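Local coordinates for protein DNA-3-methyladenine glycosidase (Bacillus halodurans, PDB 2H56) that belongs to the HhH-GPD superfamily of base excision DNA repair proteins and is built mainly of helices, at residues A[106-109]-A[110-114]. Residues are numbered along the deposited sequence; the frame is centred on the assembly and turned at random.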
loop_
_atom_site.group_PDB
_atom_site.type_symbol
_atom_site.label_atom_id
_atom_site.label_comp_id
_atom_site.label_asym_id
_atom_site.label_seq_id
_atom_site.Cartn_x
_atom_site.Cartn_y
_atom_site.Cartn_z
ATOM N N ARG A 106 -16.638 -14.161 -5.097
ATOM C CA ARG A 106 -15.758 -13.341 -5.902
ATOM C C ARG A 106 -14.302 -13.412 -5.407
ATOM O O ARG A 106 -13.359 -13.551 -6.198
ATOM C CB ARG A 106 -16.251 -11.889 -5.957
ATOM C CG ARG A 106 -17.367 -11.639 -7.003
ATOM C CD ARG A 106 -16.991 -10.455 -7.887
ATOM N NE ARG A 106 -18.128 -9.957 -8.643
ATOM C CZ ARG A 106 -19.129 -9.240 -8.133
ATOM N NH1 ARG A 106 -19.151 -8.920 -6.837
ATOM N NH2 ARG A 106 -20.125 -8.849 -8.928
ATOM N N LYS A 107 -14.105 -13.309 -4.106
ATOM C CA LYS A 107 -12.744 -13.361 -3.599
ATOM C C LYS A 107 -12.061 -14.711 -3.925
ATOM O O LYS A 107 -10.870 -14.775 -4.184
ATOM C CB LYS A 107 -12.715 -13.069 -2.111
ATOM C CG LYS A 107 -13.024 -11.615 -1.758
ATOM C CD LYS A 107 -13.187 -11.446 -0.236
ATOM C CE LYS A 107 -13.220 -9.984 0.189
ATOM N NZ LYS A 107 -13.484 -9.864 1.645
ATOM N N ILE A 108 -12.830 -15.787 -3.966
ATOM C CA ILE A 108 -12.274 -17.076 -4.347
ATOM C C ILE A 108 -11.769 -17.073 -5.777
ATOM O O ILE A 108 -10.677 -17.570 -6.027
ATOM C CB ILE A 108 -13.268 -18.208 -4.133
ATOM C CG1 ILE A 108 -13.440 -18.421 -2.616
ATOM C CG2 ILE A 108 -12.753 -19.464 -4.827
ATOM C CD1 ILE A 108 -14.675 -19.166 -2.242
ATOM N N GLU A 109 -12.535 -16.491 -6.701
ATOM C CA GLU A 109 -12.079 -16.351 -8.066
ATOM C C GLU A 109 -10.768 -15.525 -8.118
ATOM O O GLU A 109 -9.818 -15.896 -8.824
ATOM C CB GLU A 109 -13.169 -15.729 -8.931
ATOM C CG GLU A 109 -12.737 -15.409 -10.399
ATOM C CD GLU A 109 -13.874 -14.844 -11.327
ATOM O OE1 GLU A 109 -15.023 -14.645 -10.847
ATOM O OE2 GLU A 109 -13.599 -14.609 -12.540
ATOM N N TYR A 110 -10.687 -14.428 -7.366
ATOM C CA TYR A 110 -9.471 -13.642 -7.394
ATOM C C TYR A 110 -8.279 -14.429 -6.861
ATOM O O TYR A 110 -7.208 -14.399 -7.440
ATOM C CB TYR A 110 -9.606 -12.336 -6.598
ATOM C CG TYR A 110 -10.804 -11.479 -6.946
ATOM C CD1 TYR A 110 -11.372 -11.491 -8.226
ATOM C CD2 TYR A 110 -11.371 -10.644 -5.975
ATOM C CE1 TYR A 110 -12.474 -10.687 -8.526
ATOM C CE2 TYR A 110 -12.476 -9.836 -6.268
ATOM C CZ TYR A 110 -13.023 -9.868 -7.527
ATOM O OH TYR A 110 -14.113 -9.076 -7.763
ATOM N N ILE A 111 -8.463 -15.129 -5.759
ATOM C CA ILE A 111 -7.378 -15.913 -5.166
ATOM C C ILE A 111 -6.893 -17.006 -6.141
ATOM O O ILE A 111 -5.685 -17.185 -6.375
ATOM C CB ILE A 111 -7.816 -16.542 -3.808
ATOM C CG1 ILE A 111 -7.941 -15.426 -2.760
ATOM C CG2 ILE A 111 -6.807 -17.624 -3.330
ATOM C CD1 ILE A 111 -8.903 -15.714 -1.611
ATOM N N ARG A 112 -7.836 -17.714 -6.731
ATOM C CA ARG A 112 -7.486 -18.685 -7.758
ATOM C C ARG A 112 -6.695 -18.046 -8.891
ATOM O O ARG A 112 -5.731 -18.646 -9.381
ATOM C CB ARG A 112 -8.727 -19.337 -8.368
ATOM C CG ARG A 112 -9.491 -20.220 -7.469
ATOM C CD ARG A 112 -8.651 -21.268 -6.771
ATOM N NE ARG A 112 -9.511 -22.061 -5.904
ATOM C CZ ARG A 112 -9.094 -22.966 -5.027
ATOM N NH1 ARG A 112 -7.788 -23.221 -4.878
ATOM N NH2 ARG A 112 -10.000 -23.620 -4.288
ATOM N N HIS A 113 -7.087 -16.849 -9.299
ATOM C CA HIS A 113 -6.409 -16.215 -10.397
ATOM C C HIS A 113 -4.987 -15.843 -9.963
ATOM O O HIS A 113 -4.061 -15.929 -10.768
ATOM C CB HIS A 113 -7.207 -15.012 -10.904
ATOM C CG HIS A 113 -6.964 -14.681 -12.341
ATOM N ND1 HIS A 113 -6.598 -13.416 -12.763
ATOM C CD2 HIS A 113 -7.040 -15.443 -13.458
ATOM C CE1 HIS A 113 -6.458 -13.412 -14.079
ATOM N NE2 HIS A 113 -6.704 -14.635 -14.523
ATOM N N VAL A 114 -4.790 -15.473 -8.698
ATOM C CA VAL A 114 -3.440 -15.191 -8.201
ATOM C C VAL A 114 -2.592 -16.461 -8.271
ATOM O O VAL A 114 -1.440 -16.446 -8.724
ATOM C CB VAL A 114 -3.468 -14.692 -6.757
ATOM C CG1 VAL A 114 -2.052 -14.701 -6.124
ATOM C CG2 VAL A 114 -4.117 -13.313 -6.690
#
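Arg106 and Tyr110 are joined in the first of five successive i to i+4 backbone bonds, Tyr110 N to Arg106 O, Ile111 N to Lys107 O, Arg112 N to Ile108 O, His113 N to Glu109 O and Val114 N to Tyr110 O, which make residues 106-114 regular alpha helix. The same Arg106 O also lies under the phenol of Tyr110, 3.3 Å from the ring plane and over its centre. Tyr110 reaches that place because its CG stands beside its own backbone N (chi1 -52°), which folds the ring back along the preceding turn. A long, flat residue suits this site: the far end of its ring lies along the aliphatic part of Arg106, with Tyr110 CZ 4.0 Å from Arg106 CD. The two side chains run side by side in the same direction, and the guanidinium plane is only 10° from that of the ring. Tyr110 also touches Ile59 of helix 51-61 and Gln62 just beyond it.

Helix 105-119 belongs to the mainly helical HhH-GPD fold; Ile108 and Arg112 meet helix 95-100, while Lys107, Tyr110 and Val114 meet helix 51-61. Ile108, a branched hydrocarbon, packs on Leu98, and its CG2 comes within 4.3 Å of Arg112 CG one turn on. Arg112 pairs this methylene contact with a polar tip: the chain bends at chi2 (-51°), and the guanidinium forms a salt bridge with Asp95 and hydrogen bonds to the carbonyls of Leu90 and Val93. Lys107 is buried, yet its long chain carries NZ to the carbonyl oxygens of Val60 and Gln62, where the ammonium group, probably charged, is hydrogen-bonded to both. On another side, Glu109 extends its carboxylate to a salt bridge with Lys144, and ND1 of His113 accepts a hydrogen bond from the backbone N-H of Lys144.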